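Insecticidal protein (Brevibacillus laterosporus, PDB 7ML9) is an insecticidal toxin active against the western corn rootworm that probably acts by forming beta-pores in membranes. Local coordinates at residues Y220-P232 with N236-K248. Residues are numbered along the deposited sequence; the frame is centred on the assembly and turned at random.
Sequences YANVGGIAWRVSP and NGGGVNIGAVLTK. With EDO (1,2-ethanediol), chain H.
Ile226 to Arg229, near the end of the long strand 201-229, pair antiparallel with Gly238 to Asn241 to form a beta hairpin, in which Ala227 is paired with Val240 and Arg229 with Gly238, both as hydrogen-bonded pairs. Ala227 N gives a short, nearly straight bond to Val240 O (2.7 Å). Beyond Asn241 the second strand turns into helix 242-252, and Ile242 N still reaches back to Gly225 O at 3.0 Å, from above the carbonyl plane. Asn241 is the N-cap; with CG between its backbone N and carbonyl carbon (chi1 66°), the side chain turns OD1 to Ala244 N, a capping bond of 2.8 Å.

On one side of the hairpin the six-membered ring of Trp228 lies flat over Gly239, whose CA makes a CH-pi contact 3.9 Å from the centroid and only 13° off the normal. Ile226 CG2 packs against the same CA at 3.5 Å, so the bare glycine backbone fits between the two side chains. The indole NE1 is hydrogen-bonded to Ser84 OG. On the other side, Arg229 bends at chi2 and chi3 to bring the edge of its guanidinium to Val240 CG2, while Val245 CG2 sits over one guanidinium face, towards its rim. Val245 CG2 also meets Ala227 CB at 4.1 Å, bringing the helix against the strand, and farther along the strand Ile242 CD1 packs against Val223 CG2.

Arg229 NE and Lys248 NZ each form a salt bridge with Asp39 of helix 28-48; this shared carboxylate probably offsets their like charges and ties hairpin and following helix to that helix.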
loop_
_atom_site.group_PDB
_atom_site.type_symbol
_atom_site.label_atom_id
_atom_site.label_comp_id
_atom_site.label_asym_id
_atom_site.label_seq_id
_atom_site.Cartn_x
_atom_site.Cartn_y
_atom_site.Cartn_z
ATOM N N TYR A 220 -7.487 -1.061 5.669
ATOM C CA TYR A 220 -8.527 -1.617 6.538
ATOM C C TYR A 220 -8.973 -0.561 7.532
ATOM O O TYR A 220 -8.153 0.189 8.066
ATOM C CB TYR A 220 -8.043 -2.848 7.335
ATOM C CG TYR A 220 -7.687 -4.056 6.507
ATOM C CD1 TYR A 220 -8.668 -4.829 5.912
ATOM C CD2 TYR A 220 -6.357 -4.432 6.324
ATOM C CE1 TYR A 220 -8.350 -5.947 5.164
ATOM C CE2 TYR A 220 -6.030 -5.546 5.573
ATOM C CZ TYR A 220 -7.027 -6.302 4.997
ATOM O OH TYR A 220 -6.705 -7.405 4.240
ATOM N N ALA A 221 -10.269 -0.503 7.799
ATOM C CA ALA A 221 -10.753 0.296 8.912
ATOM C C ALA A 221 -11.742 -0.547 9.700
ATOM O O ALA A 221 -12.580 -1.242 9.110
ATOM C CB ALA A 221 -11.394 1.600 8.420
ATOM N N ASN A 222 -11.623 -0.514 11.019
ATOM C CA ASN A 222 -12.572 -1.154 11.918
ATOM C C ASN A 222 -13.528 -0.067 12.387
ATOM O O ASN A 222 -13.089 0.929 12.977
ATOM C CB ASN A 222 -11.840 -1.807 13.092
ATOM C CG ASN A 222 -12.778 -2.500 14.074
ATOM O OD1 ASN A 222 -13.709 -1.896 14.611
ATOM N ND2 ASN A 222 -12.512 -3.772 14.332
ATOM N N VAL A 223 -14.822 -0.234 12.095
ATOM C CA VAL A 223 -15.809 0.796 12.408
ATOM C C VAL A 223 -16.936 0.195 13.240
ATOM O O VAL A 223 -17.300 -0.975 13.082
ATOM C CB VAL A 223 -16.375 1.481 11.139
ATOM C CG1 VAL A 223 -15.247 1.965 10.225
ATOM C CG2 VAL A 223 -17.265 0.551 10.381
ATOM N N GLY A 224 -17.491 1.016 14.133
ATOM C CA GLY A 224 -18.557 0.604 15.019
ATOM C C GLY A 224 -19.843 1.355 14.705
ATOM O O GLY A 224 -19.854 2.329 13.956
ATOM N N GLY A 225 -20.945 0.855 15.254
ATOM C CA GLY A 225 -22.224 1.497 15.003
ATOM C C GLY A 225 -23.390 0.588 15.325
ATOM O O GLY A 225 -23.232 -0.613 15.562
ATOM N N ILE A 226 -24.576 1.205 15.327
ATOM C CA ILE A 226 -25.854 0.562 15.636
ATOM C C ILE A 226 -26.793 0.823 14.468
ATOM O O ILE A 226 -27.013 1.985 14.103
ATOM C CB ILE A 226 -26.480 1.119 16.932
ATOM C CG1 ILE A 226 -25.549 0.974 18.134
ATOM C CG2 ILE A 226 -27.838 0.445 17.200
ATOM C CD1 ILE A 226 -25.202 -0.465 18.459
ATOM N N ALA A 227 -27.359 -0.241 13.889
ATOM C CA ALA A 227 -28.232 -0.103 12.726
ATOM C C ALA A 227 -29.695 -0.062 13.163
ATOM O O ALA A 227 -30.144 -0.940 13.911
ATOM C CB ALA A 227 -28.025 -1.250 11.732
ATOM N N TRP A 228 -30.441 0.923 12.659
ATOM C CA TRP A 228 -31.815 1.166 13.106
ATOM C C TRP A 228 -32.782 0.756 12.008
ATOM O O TRP A 228 -32.664 1.211 10.862
ATOM C CB TRP A 228 -32.012 2.644 13.517
ATOM C CG TRP A 228 -31.351 2.926 14.823
ATOM C CD1 TRP A 228 -30.021 3.222 15.027
ATOM C CD2 TRP A 228 -31.952 2.871 16.123
ATOM N NE1 TRP A 228 -29.773 3.346 16.370
ATOM C CE2 TRP A 228 -30.940 3.138 17.062
ATOM C CE3 TRP A 228 -33.252 2.621 16.581
ATOM C CZ2 TRP A 228 -31.189 3.173 18.435
ATOM C CZ3 TRP A 228 -33.492 2.650 17.939
ATOM C CH2 TRP A 228 -32.469 2.928 18.851
ATOM N N ARG A 229 -33.743 -0.111 12.363
ATOM C CA ARG A 229 -34.697 -0.671 11.418
ATOM C C ARG A 229 -36.051 -0.813 12.108
ATOM O O ARG A 229 -36.115 -1.105 13.301
ATOM C CB ARG A 229 -34.296 -2.091 10.926
ATOM C CG ARG A 229 -33.091 -2.183 10.031
ATOM C CD ARG A 229 -31.803 -2.382 10.824
ATOM N NE ARG A 229 -31.786 -3.630 11.564
ATOM C CZ ARG A 229 -31.710 -3.693 12.886
ATOM N NH1 ARG A 229 -31.650 -2.569 13.599
ATOM N NH2 ARG A 229 -31.712 -4.871 13.496
ATOM N N VAL A 230 -37.128 -0.644 11.355
ATOM C CA VAL A 230 -38.389 -1.165 11.874
ATOM C C VAL A 230 -38.447 -2.645 11.545
ATOM O O VAL A 230 -37.905 -3.102 10.531
ATOM C CB VAL A 230 -39.620 -0.419 11.341
ATOM C CG1 VAL A 230 -39.696 0.966 11.981
ATOM C CG2 VAL A 230 -39.618 -0.355 9.822
ATOM N N SER A 231 -39.104 -3.395 12.421
ATOM C CA SER A 231 -39.096 -4.851 12.400
ATOM C C SER A 231 -40.350 -5.343 13.115
ATOM O O SER A 231 -41.004 -4.568 13.822
ATOM C CB SER A 231 -37.831 -5.400 13.070
ATOM O OG SER A 231 -37.908 -5.328 14.481
ATOM N N PRO A 232 -40.726 -6.613 12.936
ATOM C CA PRO A 232 -41.940 -7.097 13.624
ATOM C C PRO A 232 -41.891 -6.897 15.128
ATOM O O PRO A 232 -42.887 -6.451 15.719
ATOM C CB PRO A 232 -41.991 -8.578 13.230
ATOM C CG PRO A 232 -41.370 -8.593 11.861
ATOM C CD PRO A 232 -40.225 -7.592 11.954
ATOM N N ASN A 236 -41.776 0.590 15.818
ATOM C CA ASN A 236 -41.359 1.989 15.787
ATOM C C ASN A 236 -39.853 2.137 15.604
ATOM O O ASN A 236 -39.349 3.266 15.532
ATOM C CB ASN A 236 -41.806 2.700 17.069
ATOM C CG ASN A 236 -43.260 2.405 17.419
ATOM O OD1 ASN A 236 -44.176 2.755 16.667
ATOM N ND2 ASN A 236 -43.475 1.738 18.551
ATOM N N GLY A 237 -39.127 1.025 15.522
ATOM C CA GLY A 237 -37.698 1.069 15.302
ATOM C C GLY A 237 -36.903 0.500 16.452
ATOM O O GLY A 237 -37.237 0.691 17.624
ATOM N N GLY A 238 -35.839 -0.221 16.119
ATOM C CA GLY A 238 -34.916 -0.699 17.127
ATOM C C GLY A 238 -33.545 -0.790 16.490
ATOM O O GLY A 238 -33.414 -0.803 15.265
ATOM N N GLY A 239 -32.531 -0.834 17.333
ATOM C CA GLY A 239 -31.147 -0.779 16.884
ATOM C C GLY A 239 -30.407 -2.036 17.287
ATOM O O GLY A 239 -30.598 -2.551 18.389
ATOM N N VAL A 240 -29.571 -2.537 16.376
ATOM C CA VAL A 240 -28.710 -3.687 16.627
ATOM C C VAL A 240 -27.319 -3.361 16.069
ATOM O O VAL A 240 -27.207 -2.727 15.017
ATOM C CB VAL A 240 -29.270 -4.968 15.970
ATOM C CG1 VAL A 240 -28.282 -6.131 16.144
ATOM C CG2 VAL A 240 -30.647 -5.344 16.589
ATOM N N ASN A 241 -26.270 -3.801 16.764
ATOM C CA ASN A 241 -24.893 -3.513 16.340
ATOM C C ASN A 241 -24.640 -3.986 14.910
ATOM O O ASN A 241 -25.189 -4.993 14.451
ATOM C CB ASN A 241 -23.882 -4.164 17.299
ATOM C CG ASN A 241 -23.908 -5.709 17.258
ATOM O OD1 ASN A 241 -23.301 -6.333 16.390
ATOM N ND2 ASN A 241 -24.580 -6.317 18.224
ATOM N N ILE A 242 -23.792 -3.238 14.197
ATOM C CA ILE A 242 -23.645 -3.480 12.769
ATOM C C ILE A 242 -22.975 -4.824 12.508
ATOM O O ILE A 242 -23.195 -5.427 11.454
ATOM C CB ILE A 242 -22.867 -2.333 12.079
ATOM C CG1 ILE A 242 -21.585 -2.008 12.845
ATOM C CG2 ILE A 242 -23.737 -1.074 11.920
ATOM C CD1 ILE A 242 -20.658 -1.012 12.065
ATOM N N GLY A 243 -22.149 -5.315 13.437
ATOM C CA GLY A 243 -21.500 -6.599 13.206
ATOM C C GLY A 243 -22.507 -7.730 13.068
ATOM O O GLY A 243 -22.387 -8.590 12.186
ATOM N N ALA A 244 -23.522 -7.735 13.932
ATOM C CA ALA A 244 -24.549 -8.767 13.850
ATOM C C ALA A 244 -25.431 -8.565 12.630
ATOM O O ALA A 244 -25.814 -9.539 11.969
ATOM C CB ALA A 244 -25.397 -8.775 15.126
ATOM N N VAL A 245 -25.773 -7.312 12.315
ATOM C CA VAL A 245 -26.604 -7.070 11.146
ATOM C C VAL A 245 -25.856 -7.457 9.877
ATOM O O VAL A 245 -26.431 -8.063 8.969
ATOM C CB VAL A 245 -27.086 -5.608 11.115
ATOM C CG1 VAL A 245 -27.865 -5.313 9.818
ATOM C CG2 VAL A 245 -27.939 -5.305 12.366
ATOM N N LEU A 246 -24.554 -7.143 9.797
ATOM C CA LEU A 246 -23.799 -7.554 8.613
ATOM C C LEU A 246 -23.717 -9.073 8.512
ATOM O O LEU A 246 -23.851 -9.632 7.425
ATOM C CB LEU A 246 -22.388 -6.951 8.635
ATOM C CG LEU A 246 -21.478 -7.402 7.482
ATOM C CD1 LEU A 246 -21.945 -6.828 6.143
ATOM C CD2 LEU A 246 -20.008 -7.030 7.754
ATOM N N THR A 247 -23.488 -9.753 9.633
ATOM C CA THR A 247 -23.405 -11.205 9.600
ATOM C C THR A 247 -24.679 -11.803 9.021
ATOM O O THR A 247 -24.624 -12.695 8.166
ATOM C CB THR A 247 -23.133 -11.741 11.004
ATOM O OG1 THR A 247 -21.918 -11.169 11.502
ATOM C CG2 THR A 247 -23.016 -13.278 11.016
ATOM N N LYS A 248 -25.835 -11.269 9.424
ATOM C CA LYS A 248 -27.107 -11.780 8.931
ATOM C C LYS A 248 -27.263 -11.511 7.445
ATOM O O LYS A 248 -27.628 -12.408 6.671
ATOM C CB LYS A 248 -28.258 -11.136 9.724
ATOM C CG LYS A 248 -29.643 -11.534 9.230
ATOM C CD LYS A 248 -30.725 -10.915 10.116
ATOM C CE LYS A 248 -32.111 -11.381 9.657
ATOM N NZ LYS A 248 -33.156 -10.516 10.270
HETATM C C1 EDO H . -31.448 -8.562 13.515
HETATM O O1 EDO H . -32.021 -8.393 12.210
HETATM C C2 EDO H . -30.019 -9.075 13.395
HETATM O O2 EDO H . -29.686 -9.748 14.612
#